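Local atomic coordinates of exonuclease mut-7 homolog (PDB entry 7JW2), a protein that probably trims the 3' ends of AGO1-bound microRNAs as a magnesium-dependent 3'-5' exoribonuclease, and is represented here by its exonuclease domain. Residues H3-V12 with A186-E194; K41-L52 with S170-R178. One frame throughout, in Å; residues are numbered along the deposited sequence.

Contact 1: residues H3-V12 with A186-E194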
ATOM      1  N   HIS A   3      18.231   1.411 -28.036  1.00 25.04           N
ATOM      2  CA  HIS A   3      17.061   0.742 -27.478  1.00 26.26           C
ATOM      3  C   HIS A   3      16.247   1.747 -26.671  1.00 19.66           C
ATOM      4  O   HIS A   3      16.800   2.619 -25.991  1.00 24.24           O
ATOM      5  CB  HIS A   3      17.466  -0.432 -26.587  1.00 22.38           C
ATOM      6  CG  HIS A   3      16.300  -1.246 -26.110  1.00 22.63           C
ATOM      7  ND1 HIS A   3      15.241  -1.571 -26.931  1.00 25.47           N
ATOM      8  CD2 HIS A   3      16.005  -1.767 -24.892  1.00 19.36           C
ATOM      9  CE1 HIS A   3      14.356  -2.275 -26.247  1.00 22.93           C
ATOM     10  NE2 HIS A   3      14.798  -2.411 -25.009  1.00 22.70           N
ATOM     11  N   THR A   4      14.927   1.651 -26.770  1.00 22.31           N
ATOM     12  CA  THR A   4      14.040   2.561 -26.063  1.00 22.40           C
ATOM     13  C   THR A   4      12.940   1.777 -25.361  1.00 23.35           C
ATOM     14  O   THR A   4      12.632   0.639 -25.725  1.00 25.51           O
ATOM     15  CB  THR A   4      13.404   3.586 -27.008  1.00 28.44           C
ATOM     16  OG1 THR A   4      12.756   2.894 -28.080  1.00 27.10           O
ATOM     17  CG2 THR A   4      14.455   4.527 -27.572  1.00 28.35           C
ATOM     18  N   LEU A   5      12.347   2.412 -24.349  1.00 22.67           N
ATOM     19  CA  LEU A   5      11.254   1.809 -23.598  1.00 22.47           C
ATOM     20  C   LEU A   5       9.956   1.898 -24.393  1.00 24.02           C
ATOM     21  O   LEU A   5       9.529   2.991 -24.776  1.00 27.23           O
ATOM     22  CB  LEU A   5      11.096   2.516 -22.251  1.00 23.09           C
ATOM     23  CG  LEU A   5       9.933   2.086 -21.354  1.00 23.54           C
ATOM     24  CD1 LEU A   5      10.065   0.619 -20.994  1.00 23.41           C
ATOM     25  CD2 LEU A   5       9.870   2.949 -20.096  1.00 24.43           C
ATOM     26  N   ARG A   6       9.307   0.752 -24.613  1.00 25.85           N
ATOM     27  CA  ARG A   6       8.088   0.766 -25.413  1.00 26.30           C
ATOM     28  C   ARG A   6       6.863   1.227 -24.637  1.00 30.01           C
ATOM     29  O   ARG A   6       5.849   1.559 -25.261  1.00 34.90           O
ATOM     30  CB  ARG A   6       7.839  -0.612 -26.033  1.00 29.80           C
ATOM     31  CG  ARG A   6       7.596  -1.750 -25.079  1.00 31.53           C
ATOM     32  CD  ARG A   6       7.457  -3.003 -25.923  1.00 36.52           C
ATOM     33  NE  ARG A   6       7.326  -4.237 -25.164  1.00 36.43           N
ATOM     34  CZ  ARG A   6       6.218  -4.604 -24.532  1.00 38.97           C
ATOM     35  NH1 ARG A   6       5.153  -3.810 -24.539  1.00 39.94           N
ATOM     36  NH2 ARG A   6       6.174  -5.760 -23.880  1.00 38.49           N
ATOM     37  N   LEU A   7       6.935   1.297 -23.312  1.00 27.00           N
ATOM     38  CA  LEU A   7       5.803   1.776 -22.534  1.00 29.75           C
ATOM     39  C   LEU A   7       5.582   3.271 -22.739  1.00 30.70           C
ATOM     40  O   LEU A   7       6.523   4.052 -22.911  1.00 30.83           O
ATOM     41  CB  LEU A   7       6.017   1.495 -21.049  1.00 27.97           C
ATOM     42  CG  LEU A   7       6.222   0.036 -20.662  1.00 27.37           C
ATOM     43  CD1 LEU A   7       6.408  -0.077 -19.150  1.00 25.86           C
ATOM     44  CD2 LEU A   7       5.047  -0.807 -21.125  1.00 30.45           C
ATOM     45  N   ASP A   8       4.311   3.663 -22.710  1.00 33.47           N
ATOM     46  CA  ASP A   8       3.961   5.075 -22.717  1.00 33.56           C
ATOM     47  C   ASP A   8       4.469   5.747 -21.445  1.00 36.87           C
ATOM     48  O   ASP A   8       4.610   5.110 -20.394  1.00 30.63           O
ATOM     49  CB  ASP A   8       2.446   5.232 -22.845  1.00 39.04           C
ATOM     50  CG  ASP A   8       1.984   6.658 -22.640  1.00 41.71           C
ATOM     51  OD1 ASP A   8       0.895   6.848 -22.063  1.00 47.54           O
ATOM     52  OD2 ASP A   8       2.705   7.588 -23.057  1.00 47.24           O
ATOM     53  N   GLU A   9       4.753   7.049 -21.549  1.00 38.65           N
ATOM     54  CA  GLU A   9       5.265   7.800 -20.404  1.00 37.76           C
ATOM     55  C   GLU A   9       4.285   7.806 -19.237  1.00 31.94           C
ATOM     56  O   GLU A   9       4.700   7.950 -18.081  1.00 32.39           O
ATOM     57  CB  GLU A   9       5.593   9.235 -20.819  1.00 44.20           C
ATOM     58  CG  GLU A   9       6.883   9.374 -21.603  1.00 48.86           C
ATOM     59  CD  GLU A   9       6.980  10.705 -22.326  1.00 58.77           C
ATOM     60  OE1 GLU A   9       8.016  10.952 -22.981  1.00 60.99           O
ATOM     61  OE2 GLU A   9       6.020  11.502 -22.237  1.00 59.07           O
ATOM     62  N   SER A  10       2.985   7.664 -19.509  1.00 33.78           N
ATOM     63  CA  SER A  10       2.003   7.587 -18.433  1.00 34.31           C
ATOM     64  C   SER A  10       2.092   6.288 -17.645  1.00 30.21           C
ATOM     65  O   SER A  10       1.405   6.151 -16.626  1.00 30.95           O
ATOM     66  CB  SER A  10       0.592   7.744 -18.997  1.00 38.17           C
ATOM     67  OG  SER A  10       0.191   6.564 -19.667  1.00 38.19           O
ATOM     68  N   HIS A  11       2.908   5.335 -18.087  1.00 29.27           N
ATOM     69  CA  HIS A  11       3.111   4.086 -17.366  1.00 26.51           C
ATOM     70  C   HIS A  11       4.501   4.007 -16.745  1.00 23.59           C
ATOM     71  O   HIS A  11       4.941   2.922 -16.352  1.00 23.72           O
ATOM     72  CB  HIS A  11       2.851   2.895 -18.290  1.00 25.67           C
ATOM     73  CG  HIS A  11       1.405   2.715 -18.625  1.00 30.46           C
ATOM     74  ND1 HIS A  11       0.510   2.131 -17.756  1.00 30.71           N
ATOM     75  CD2 HIS A  11       0.688   3.072 -19.718  1.00 34.96           C
ATOM     76  CE1 HIS A  11      -0.693   2.119 -18.304  1.00 33.13           C
ATOM     77  NE2 HIS A  11      -0.612   2.689 -19.494  1.00 35.36           N
ATOM     78  N   VAL A  12       5.197   5.141 -16.662  1.00 23.40           N
ATOM     79  CA  VAL A  12       6.469   5.267 -15.960  1.00 20.78           C
ATOM     80  C   VAL A  12       6.228   6.190 -14.774  1.00 21.72           C
ATOM     81  O   VAL A  12       5.831   7.348 -14.959  1.00 26.66           O
ATOM     82  CB  VAL A  12       7.567   5.818 -16.878  1.00 22.51           C
ATOM     83  CG1 VAL A  12       8.864   5.983 -16.120  1.00 22.70           C
ATOM     84  CG2 VAL A  12       7.740   4.900 -18.088  1.00 24.82           C
ATOM     85  N   ALA A 186      14.615   3.724 -15.929  1.00 15.01           N
ATOM     86  CA  ALA A 186      13.427   2.908 -16.149  1.00 14.67           C
ATOM     87  C   ALA A 186      13.725   1.773 -17.121  1.00 15.39           C
ATOM     88  O   ALA A 186      13.293   0.629 -16.910  1.00 15.76           O
ATOM     89  CB  ALA A 186      12.279   3.784 -16.652  1.00 17.27           C
ATOM     90  N   LEU A 187      14.447   2.065 -18.197  1.00 14.99           N
ATOM     91  CA  LEU A 187      14.762   1.030 -19.166  1.00 15.52           C
ATOM     92  C   LEU A 187      15.721  -0.012 -18.599  1.00 15.72           C
ATOM     93  O   LEU A 187      15.685  -1.173 -19.028  1.00 17.48           O
ATOM     94  CB  LEU A 187      15.333   1.671 -20.431  1.00 17.13           C
ATOM     95  CG  LEU A 187      15.551   0.721 -21.609  1.00 17.29           C
ATOM     96  CD1 LEU A 187      14.266  -0.011 -21.985  1.00 19.43           C
ATOM     97  CD2 LEU A 187      16.101   1.509 -22.795  1.00 17.79           C
ATOM     98  N   ASP A 188      16.579   0.357 -17.634  1.00 16.35           N
ATOM     99  CA  ASP A 188      17.542  -0.623 -17.145  1.00 16.18           C
ATOM    100  C   ASP A 188      16.834  -1.753 -16.404  1.00 16.38           C
ATOM    101  O   ASP A 188      17.322  -2.885 -16.398  1.00 18.46           O
ATOM    102  CB  ASP A 188      18.614   0.037 -16.271  1.00 19.20           C
ATOM    103  CG  ASP A 188      20.029  -0.377 -16.690  1.00 18.08           C
ATOM    104  OD1 ASP A 188      20.381  -0.209 -17.883  1.00 20.94           O
ATOM    105  OD2 ASP A 188      20.778  -0.892 -15.832  1.00 21.23           O
ATOM    106  N   ALA A 189      15.679  -1.465 -15.801  1.00 15.25           N
ATOM    107  CA  ALA A 189      14.861  -2.535 -15.238  1.00 14.65           C
ATOM    108  C   ALA A 189      14.019  -3.220 -16.315  1.00 15.08           C
ATOM    109  O   ALA A 189      13.991  -4.457 -16.391  1.00 15.27           O
ATOM    110  CB  ALA A 189      13.982  -1.980 -14.112  1.00 15.39           C
ATOM    111  N   PHE A 190      13.332  -2.444 -17.165  1.00 14.97           N
ATOM    112  CA  PHE A 190      12.388  -3.043 -18.113  1.00 16.70           C
ATOM    113  C   PHE A 190      13.079  -3.984 -19.105  1.00 16.13           C
ATOM    114  O   PHE A 190      12.503  -5.014 -19.493  1.00 15.67           O
ATOM    115  CB  PHE A 190      11.623  -1.961 -18.878  1.00 17.05           C
ATOM    116  CG  PHE A 190      10.488  -2.497 -19.722  1.00 18.28           C
ATOM    117  CD1 PHE A 190      10.681  -2.787 -21.065  1.00 20.61           C
ATOM    118  CD2 PHE A 190       9.234  -2.700 -19.170  1.00 20.33           C
ATOM    119  CE1 PHE A 190       9.641  -3.279 -21.842  1.00 22.46           C
ATOM    120  CE2 PHE A 190       8.182  -3.188 -19.934  1.00 21.83           C
ATOM    121  CZ  PHE A 190       8.391  -3.478 -21.283  1.00 20.22           C
ATOM    122  N   CYS A 191      14.300  -3.661 -19.529  1.00 15.49           N
ATOM    123  CA  CYS A 191      14.937  -4.489 -20.556  1.00 15.91           C
ATOM    124  C   CYS A 191      15.216  -5.901 -20.050  1.00 15.30           C
ATOM    125  O   CYS A 191      15.393  -6.824 -20.862  1.00 15.83           O
ATOM    126  CB  CYS A 191      16.220  -3.816 -21.067  1.00 18.16           C
ATOM    127  SG  CYS A 191      17.668  -3.909 -19.966  1.00 17.78           S
ATOM    128  N   LEU A 192      15.262  -6.095 -18.727  1.00 14.79           N
ATOM    129  CA  LEU A 192      15.453  -7.437 -18.193  1.00 16.60           C
ATOM    130  C   LEU A 192      14.270  -8.328 -18.538  1.00 15.42           C
ATOM    131  O   LEU A 192      14.453  -9.521 -18.834  1.00 14.46           O
ATOM    132  CB  LEU A 192      15.658  -7.372 -16.676  1.00 15.55           C
ATOM    133  CG  LEU A 192      16.770  -6.429 -16.209  1.00 14.60           C
ATOM    134  CD1 LEU A 192      16.811  -6.435 -14.685  1.00 16.20           C
ATOM    135  CD2 LEU A 192      18.116  -6.819 -16.813  1.00 18.61           C
ATOM    136  N   LEU A 193      13.056  -7.762 -18.543  1.00 15.01           N
ATOM    137  CA  LEU A 193      11.883  -8.538 -18.957  1.00 16.02           C
ATOM    138  C   LEU A 193      11.996  -8.938 -20.417  1.00 17.11           C
ATOM    139  O   LEU A 193      11.716 -10.091 -20.778  1.00 17.53           O
ATOM    140  CB  LEU A 193      10.597  -7.744 -18.743  1.00 16.33           C
ATOM    141  CG  LEU A 193      10.252  -7.343 -17.303  1.00 15.93           C
ATOM    142  CD1 LEU A 193       9.292  -6.181 -17.320  1.00 18.91           C
ATOM    143  CD2 LEU A 193       9.622  -8.522 -16.554  1.00 18.35           C
ATOM    144  N   GLU A 194      12.405  -7.998 -21.269  1.00 16.46           N
ATOM    145  CA  GLU A 194      12.562  -8.289 -22.694  1.00 17.16           C
ATOM    146  C   GLU A 194      13.656  -9.321 -22.940  1.00 18.93           C
ATOM    147  O   GLU A 194      13.512 -10.183 -23.820  1.00 18.06           O
ATOM    148  CB  GLU A 194      12.871  -6.996 -23.454  1.00 18.90           C
ATOM    149  CG  GLU A 194      11.845  -5.898 -23.255  1.00 20.62           C
ATOM    150  CD  GLU A 194      12.314  -4.571 -23.817  1.00 23.37           C
ATOM    151  OE1 GLU A 194      13.312  -4.026 -23.298  1.00 21.89           O
ATOM    152  OE2 GLU A 194      11.673  -4.061 -24.763  1.00 26.93           O
TER
HETATM  153  O   HOH W   1      10.956  -1.407 -24.798  1.00 26.98           O
HETATM  154  O   HOH W   2       9.892  -5.410 -26.118  1.00 39.05           O

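Contact 2: residues K41-L52 with S170-R178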
ATOM      1  N   LYS A  41      24.233   6.834  -5.500  1.00 19.38           N
ATOM      2  CA  LYS A  41      24.965   8.093  -5.498  1.00 22.61           C
ATOM      3  C   LYS A  41      26.433   7.836  -5.826  1.00 25.69           C
ATOM      4  O   LYS A  41      27.012   6.857  -5.345  1.00 25.54           O
ATOM      5  CB  LYS A  41      24.861   8.755  -4.131  1.00 20.10           C
ATOM      6  CG  LYS A  41      23.472   9.112  -3.666  1.00 20.81           C
ATOM      7  CD  LYS A  41      23.598   9.900  -2.369  1.00 27.56           C
ATOM      8  CE  LYS A  41      22.258  10.259  -1.774  1.00 30.15           C
ATOM      9  NZ  LYS A  41      22.450  11.218  -0.640  1.00 28.40           N
ATOM     10  N   PRO A  42      27.071   8.684  -6.636  1.00 27.43           N
ATOM     11  CA  PRO A  42      28.529   8.587  -6.787  1.00 28.11           C
ATOM     12  C   PRO A  42      29.199   8.665  -5.423  1.00 26.97           C
ATOM     13  O   PRO A  42      28.740   9.373  -4.528  1.00 26.78           O
ATOM     14  CB  PRO A  42      28.882   9.791  -7.665  1.00 25.25           C
ATOM     15  CG  PRO A  42      27.638  10.095  -8.424  1.00 24.88           C
ATOM     16  CD  PRO A  42      26.481   9.702  -7.524  1.00 21.03           C
ATOM     17  N   THR A  43      30.276   7.907  -5.259  1.00 33.12           N
ATOM     18  CA  THR A  43      30.964   7.823  -3.979  1.00 33.78           C
ATOM     19  C   THR A  43      32.364   8.406  -4.092  1.00 39.02           C
ATOM     20  O   THR A  43      32.997   8.366  -5.152  1.00 40.30           O
ATOM     21  CB  THR A  43      31.056   6.381  -3.486  1.00 36.43           C
ATOM     22  OG1 THR A  43      31.922   5.636  -4.347  1.00 37.88           O
ATOM     23  CG2 THR A  43      29.687   5.747  -3.495  1.00 36.74           C
ATOM     24  N   PHE A  44      32.839   8.942  -2.976  1.00 40.12           N
ATOM     25  CA  PHE A  44      34.139   9.591  -2.889  1.00 44.12           C
ATOM     26  C   PHE A  44      34.859   9.127  -1.633  1.00 48.75           C
ATOM     27  O   PHE A  44      35.343   9.920  -0.822  1.00 52.36           O
ATOM     28  CB  PHE A  44      33.959  11.102  -2.941  1.00 41.36           C
ATOM     29  CG  PHE A  44      33.179  11.567  -4.139  1.00 37.08           C
ATOM     30  CD1 PHE A  44      33.771  11.624  -5.389  1.00 35.81           C
ATOM     31  CD2 PHE A  44      31.845  11.917  -4.022  1.00 35.87           C
ATOM     32  CE1 PHE A  44      33.052  12.043  -6.497  1.00 31.60           C
ATOM     33  CE2 PHE A  44      31.121  12.339  -5.128  1.00 36.48           C
ATOM     34  CZ  PHE A  44      31.727  12.402  -6.367  1.00 31.43           C
ATOM     35  N   GLY A  45      34.927   7.806  -1.465  1.00 49.36           N
ATOM     36  CA  GLY A  45      35.495   7.196  -0.287  1.00 54.48           C
ATOM     37  C   GLY A  45      34.503   6.915   0.822  1.00 56.48           C
ATOM     38  O   GLY A  45      34.773   6.056   1.670  1.00 58.09           O
ATOM     39  N   GLY A  46      33.363   7.603   0.836  1.00 55.22           N
ATOM     40  CA  GLY A  46      32.380   7.445   1.884  1.00 52.57           C
ATOM     41  C   GLY A  46      31.503   6.223   1.683  1.00 52.17           C
ATOM     42  O   GLY A  46      31.739   5.369   0.827  1.00 48.78           O
ATOM     43  N   ALA A  47      30.461   6.148   2.506  1.00 46.99           N
ATOM     44  CA  ALA A  47      29.546   5.018   2.451  1.00 44.77           C
ATOM     45  C   ALA A  47      28.630   5.120   1.237  1.00 38.15           C
ATOM     46  O   ALA A  47      28.354   6.206   0.722  1.00 39.49           O
ATOM     47  CB  ALA A  47      28.712   4.945   3.730  1.00 41.59           C
ATOM     48  N   ASN A  48      28.153   3.969   0.780  1.00 35.64           N
ATOM     49  CA  ASN A  48      27.246   3.939  -0.355  1.00 32.65           C
ATOM     50  C   ASN A  48      25.840   4.334   0.079  1.00 30.06           C
ATOM     51  O   ASN A  48      25.408   4.026   1.195  1.00 28.28           O
ATOM     52  CB  ASN A  48      27.242   2.550  -0.987  1.00 31.29           C
ATOM     53  CG  ASN A  48      28.427   2.331  -1.899  1.00 34.91           C
ATOM     54  OD1 ASN A  48      28.525   2.938  -2.966  1.00 37.89           O
ATOM     55  ND2 ASN A  48      29.334   1.462  -1.486  1.00 37.52           N
ATOM     56  N   GLU A  49      25.136   5.046  -0.805  1.00 23.28           N
ATOM     57  CA  GLU A  49      23.776   5.508  -0.554  1.00 21.72           C
ATOM     58  C   GLU A  49      22.950   5.310  -1.815  1.00 20.44           C
ATOM     59  O   GLU A  49      23.412   5.633  -2.911  1.00 21.27           O
ATOM     60  CB  GLU A  49      23.758   6.985  -0.146  1.00 27.25           C
ATOM     61  CG  GLU A  49      24.173   7.241   1.286  1.00 33.20           C
ATOM     62  CD  GLU A  49      23.894   8.665   1.707  1.00 33.05           C
ATOM     63  OE1 GLU A  49      23.295   8.870   2.785  1.00 42.01           O
ATOM     64  OE2 GLU A  49      24.271   9.579   0.947  1.00 38.75           O
ATOM     65  N   VAL A  50      21.737   4.762  -1.656  1.00 18.86           N
ATOM     66  CA  VAL A  50      20.847   4.512  -2.788  1.00 17.70           C
ATOM     67  C   VAL A  50      20.198   5.807  -3.251  1.00 15.51           C
ATOM     68  O   VAL A  50      19.713   6.607  -2.438  1.00 19.00           O
ATOM     69  CB  VAL A  50      19.757   3.492  -2.406  1.00 17.44           C
ATOM     70  CG1 VAL A  50      18.909   3.127  -3.639  1.00 19.07           C
ATOM     71  CG2 VAL A  50      20.379   2.250  -1.818  1.00 21.99           C
ATOM     72  N   SER A  51      20.141   5.997  -4.574  1.00 14.12           N
ATOM     73  CA  SER A  51      19.356   7.078  -5.161  1.00 14.47           C
ATOM     74  C   SER A  51      17.984   6.601  -5.629  1.00 14.14           C
ATOM     75  O   SER A  51      16.964   7.174  -5.233  1.00 14.20           O
ATOM     76  CB  SER A  51      20.132   7.719  -6.327  1.00 15.67           C
ATOM     77  OG  SER A  51      19.311   8.627  -7.040  1.00 15.74           O
ATOM     78  N   LEU A  52      17.951   5.552  -6.456  1.00 13.95           N
ATOM     79  CA  LEU A  52      16.727   5.015  -7.036  1.00 13.06           C
ATOM     80  C   LEU A  52      16.720   3.505  -6.899  1.00 12.60           C
ATOM     81  O   LEU A  52      17.772   2.870  -6.954  1.00 13.25           O
ATOM     82  CB  LEU A  52      16.599   5.344  -8.536  1.00 14.41           C
ATOM     83  CG  LEU A  52      16.486   6.806  -8.968  1.00 15.22           C
ATOM     84  CD1 LEU A  52      16.433   6.867 -10.488  1.00 16.23           C
ATOM     85  CD2 LEU A  52      15.254   7.459  -8.371  1.00 16.98           C
ATOM     86  N   SER A 170      26.157   8.865 -14.443  1.00 16.69           N
ATOM     87  CA  SER A 170      25.738  10.245 -14.245  1.00 15.92           C
ATOM     88  C   SER A 170      25.592  10.549 -12.753  1.00 15.35           C
ATOM     89  O   SER A 170      25.753   9.681 -11.884  1.00 15.11           O
ATOM     90  CB  SER A 170      24.437  10.515 -14.986  1.00 16.37           C
ATOM     91  OG  SER A 170      23.389   9.741 -14.412  1.00 16.12           O
ATOM     92  N   ASN A 171      25.280  11.809 -12.440  1.00 13.75           N
ATOM     93  CA  ASN A 171      25.207  12.234 -11.049  1.00 13.84           C
ATOM     94  C   ASN A 171      23.831  11.871 -10.519  1.00 15.69           C
ATOM     95  O   ASN A 171      22.877  12.646 -10.601  1.00 15.10           O
ATOM     96  CB  ASN A 171      25.479  13.729 -10.929  1.00 14.63           C
ATOM     97  CG  ASN A 171      25.401  14.202  -9.507  1.00 19.13           C
ATOM     98  OD1 ASN A 171      25.155  13.422  -8.591  1.00 17.92           O
ATOM     99  ND2 ASN A 171      25.601  15.491  -9.307  1.00 18.15           N
ATOM    100  N   TRP A 172      23.731  10.662  -9.952  1.00 13.89           N
ATOM    101  CA  TRP A 172      22.449  10.196  -9.429  1.00 14.99           C
ATOM    102  C   TRP A 172      22.024  10.895  -8.141  1.00 15.60           C
ATOM    103  O   TRP A 172      20.891  10.675  -7.683  1.00 16.00           O
ATOM    104  CB  TRP A 172      22.504   8.676  -9.221  1.00 14.64           C
ATOM    105  CG  TRP A 172      22.594   7.937 -10.528  1.00 13.17           C
ATOM    106  CD1 TRP A 172      23.694   7.309 -11.048  1.00 14.41           C
ATOM    107  CD2 TRP A 172      21.562   7.820 -11.508  1.00 12.45           C
ATOM    108  NE1 TRP A 172      23.405   6.788 -12.297  1.00 16.32           N
ATOM    109  CE2 TRP A 172      22.094   7.070 -12.591  1.00 14.77           C
ATOM    110  CE3 TRP A 172      20.224   8.231 -11.563  1.00 14.46           C
ATOM    111  CZ2 TRP A 172      21.353   6.768 -13.729  1.00 13.45           C
ATOM    112  CZ3 TRP A 172      19.473   7.905 -12.698  1.00 14.88           C
ATOM    113  CH2 TRP A 172      20.046   7.187 -13.767  1.00 15.21           C
ATOM    114  N   ALA A 173      22.865  11.756  -7.570  1.00 15.43           N
ATOM    115  CA  ALA A 173      22.493  12.489  -6.368  1.00 17.88           C
ATOM    116  C   ALA A 173      21.836  13.828  -6.670  1.00 18.12           C
ATOM    117  O   ALA A 173      21.267  14.437  -5.760  1.00 20.89           O
ATOM    118  CB  ALA A 173      23.727  12.712  -5.483  1.00 18.54           C
ATOM    119  N   GLN A 174      21.893  14.298  -7.914  1.00 17.14           N
ATOM    120  CA  GLN A 174      21.285  15.587  -8.213  1.00 19.02           C
ATOM    121  C   GLN A 174      19.762  15.473  -8.238  1.00 19.81           C
ATOM    122  O   GLN A 174      19.199  14.442  -8.623  1.00 18.27           O
ATOM    123  CB  GLN A 174      21.824  16.139  -9.529  1.00 20.15           C
ATOM    124  CG  GLN A 174      21.176  15.592 -10.779  1.00 18.20           C
ATOM    125  CD  GLN A 174      21.986  15.919 -12.024  1.00 23.97           C
ATOM    126  OE1 GLN A 174      22.848  16.794 -11.997  1.00 27.65           O
ATOM    127  NE2 GLN A 174      21.730  15.205 -13.113  1.00 23.41           N
ATOM    128  N   ARG A 175      19.091  16.518  -7.755  1.00 20.88           N
ATOM    129  CA  ARG A 175      17.640  16.588  -7.773  1.00 20.24           C
ATOM    130  C   ARG A 175      17.211  17.962  -8.275  1.00 25.44           C
ATOM    131  O   ARG A 175      17.760  18.986  -7.822  1.00 27.45           O
ATOM    132  CB  ARG A 175      17.049  16.314  -6.384  1.00 20.70           C
ATOM    133  CG  ARG A 175      17.108  14.845  -5.926  1.00 21.47           C
ATOM    134  CD  ARG A 175      16.326  13.935  -6.865  1.00 19.14           C
ATOM    135  NE  ARG A 175      16.259  12.545  -6.405  1.00 16.08           N
ATOM    136  CZ  ARG A 175      17.232  11.657  -6.609  1.00 17.02           C
ATOM    137  NH1 ARG A 175      18.347  12.035  -7.230  1.00 17.68           N
ATOM    138  NH2 ARG A 175      17.101  10.404  -6.191  1.00 16.21           N
ATOM    139  N   PRO A 176      16.252  18.037  -9.215  1.00 23.16           N
ATOM    140  CA  PRO A 176      15.636  16.854  -9.844  1.00 22.43           C
ATOM    141  C   PRO A 176      16.576  16.134 -10.794  1.00 19.59           C
ATOM    142  O   PRO A 176      17.531  16.704 -11.317  1.00 21.75           O
ATOM    143  CB  PRO A 176      14.451  17.432 -10.621  1.00 23.00           C
ATOM    144  CG  PRO A 176      14.795  18.879 -10.819  1.00 29.41           C
ATOM    145  CD  PRO A 176      15.607  19.293  -9.636  1.00 30.20           C
ATOM    146  N   LEU A 177      16.312  14.852 -11.002  1.00 19.08           N
ATOM    147  CA  LEU A 177      17.037  14.132 -12.027  1.00 18.47           C
ATOM    148  C   LEU A 177      16.616  14.632 -13.406  1.00 18.75           C
ATOM    149  O   LEU A 177      15.494  15.107 -13.607  1.00 21.70           O
ATOM    150  CB  LEU A 177      16.783  12.627 -11.898  1.00 20.05           C
ATOM    151  CG  LEU A 177      17.359  11.961 -10.638  1.00 16.28           C
ATOM    152  CD1 LEU A 177      16.697  10.600 -10.391  1.00 16.74           C
ATOM    153  CD2 LEU A 177      18.867  11.815 -10.733  1.00 17.57           C
ATOM    154  N   ARG A 178      17.527  14.520 -14.360  1.00 19.34           N
ATOM    155  CA  ARG A 178      17.220  14.912 -15.727  1.00 21.19           C
ATOM    156  C   ARG A 178      16.392  13.830 -16.400  1.00 21.52           C
ATOM    157  O   ARG A 178      16.470  12.653 -16.041  1.00 20.50           O
ATOM    158  CB  ARG A 178      18.497  15.150 -16.534  1.00 21.48           C
ATOM    159  CG  ARG A 178      19.426  16.226 -15.993  1.00 26.56           C
ATOM    160  CD  ARG A 178      20.677  16.288 -16.842  1.00 33.45           C
ATOM    161  NE  ARG A 178      21.849  15.786 -16.133  1.00 37.82           N
ATOM    162  CZ  ARG A 178      22.457  14.630 -16.391  1.00 34.40           C
ATOM    163  NH1 ARG A 178      22.005  13.809 -17.351  1.00 31.68           N
ATOM    164  NH2 ARG A 178      23.523  14.291 -15.675  1.00 33.39           N
TER

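Contact 1: residues H3-V12 with A186-E194
His3 and Glu194 make the one direct hydrogen bond between segment 3-12 and segment 186-194 of helix 179-205. His3 NE2 donates to Glu194 OE1 over 2.8 Å, nearly straight at 166°. The oxygen lies close to the imidazole plane and is met on its syn side. Glu194 runs extended beyond CG, which carries its carboxylate out to the ring edge.

Two waters link the other carboxylate oxygen, Glu194 OE2, to segment 3-12. Water 1 donates to Glu194 OE2 and to Thr4 O, and accepts from Arg6 N at 2.7 Å. Water 2 accepts from Arg6 NE at 3.0 Å and donates to Glu194 OE2. The oppositely charged Arg6 NE and Glu194 OE2 stay 4.4 Å apart, so water 2 mediates in place of a salt bridge.

Phe190 is the centre of the apolar contacts. Leu5 CD1 sits over one ring face, 3.7 Å from the centroid, in a CH-pi contact. Leu5 reaches it with CG opposite the backbone N (chi1 176°). Leu7 CD1 approaches the same ring obliquely, 3.7 Å from Phe190 CE2. The Arg6 guanidinium turns a face to the ring edge, with the two planes 82° apart. Leu187 CD2 packs on the His3 carbonyl, and Leu187 CD1 lies between the His3 ring and Leu5. Further along, Val12 CG1 meets Ala186 CB where strand 12-15 begins. Val61 and Met63 of strand 61-65 continue this apolar layer.

The lead-in to edge strand 12-15 of the exonuclease domain is laid along helix 179-205. An inner apolar face surrounds Phe190. At the outer polar rim His3 and two waters share Glu194, whose carboxylate would probably favour a protonated His3.

Contact 2: residues K41-L52 with S170-R178
Arg175 presents its guanidinium to Ser51 edge-on, while Leu177 CD1 lies over one face, offset toward the rim. NH2 donates to Ser51 OG, 3.0 Å away and only 6° out of the guanidinium plane. Trp172 has Ser170 OG over one face of its indole; that hydroxyl is hydrogen-bonded to Asn167 O and Gln181 NE2. Leu52 CD1 comes to Trp172 CZ3 obliquely, at 3.9 Å.

Ser51 OG in turn donates to Trp172 O over 2.7 Å. Arg175 NH1 donates to the same carbonyl oxygen from the opposite face of its plane. Asn171 to Gln174 form a type I beta turn, and Asn171 OD1 accepts from Ala173 N in an Asx turn. A bend at chi2 (-61°) closes Arg175 onto this turn, where NH1 also reaches Gln174 O. Arg175 NE forms a salt bridge with Asp65, which further restrains the guanidinium.

Leu52 CD1 and Leu177 CD1 meet tip to tip at 3.7 Å. Pro42 CD makes a van der Waals contact with backbone Trp172 N, and Lys41 CG packs on Ala173 CB.

Ser51 and Leu52 form a classic beta bulge opposite Glu39 of strand 33-40. Ala185 of helix 179-205 touches both Leu52 and Trp172. Met67 of helix 66-69 borders Lys41 and Arg175.

Contact 1 packs the N-terminal lead-in on helix 179-205; contact 2 packs the loop just before that helix on the start of strand 50-56. Contact 2 is nested inside the loop closed by contact 1. Their centres are about 22 Å apart, and their nearest atoms about 7 Å apart, without touching. Both lie in the RNase H-like exonuclease domain, where strand 61-65 separates strands 12-15 and 50-56. Asp188, on segment 186-194, fits the aspartate of the YxxxD motif of DEDD exonucleases and so is probably an active-site residue. Glu39, facing the bulge of contact 2, belongs to strand 33-40, which carries active-site acidic residues in related exonucleases.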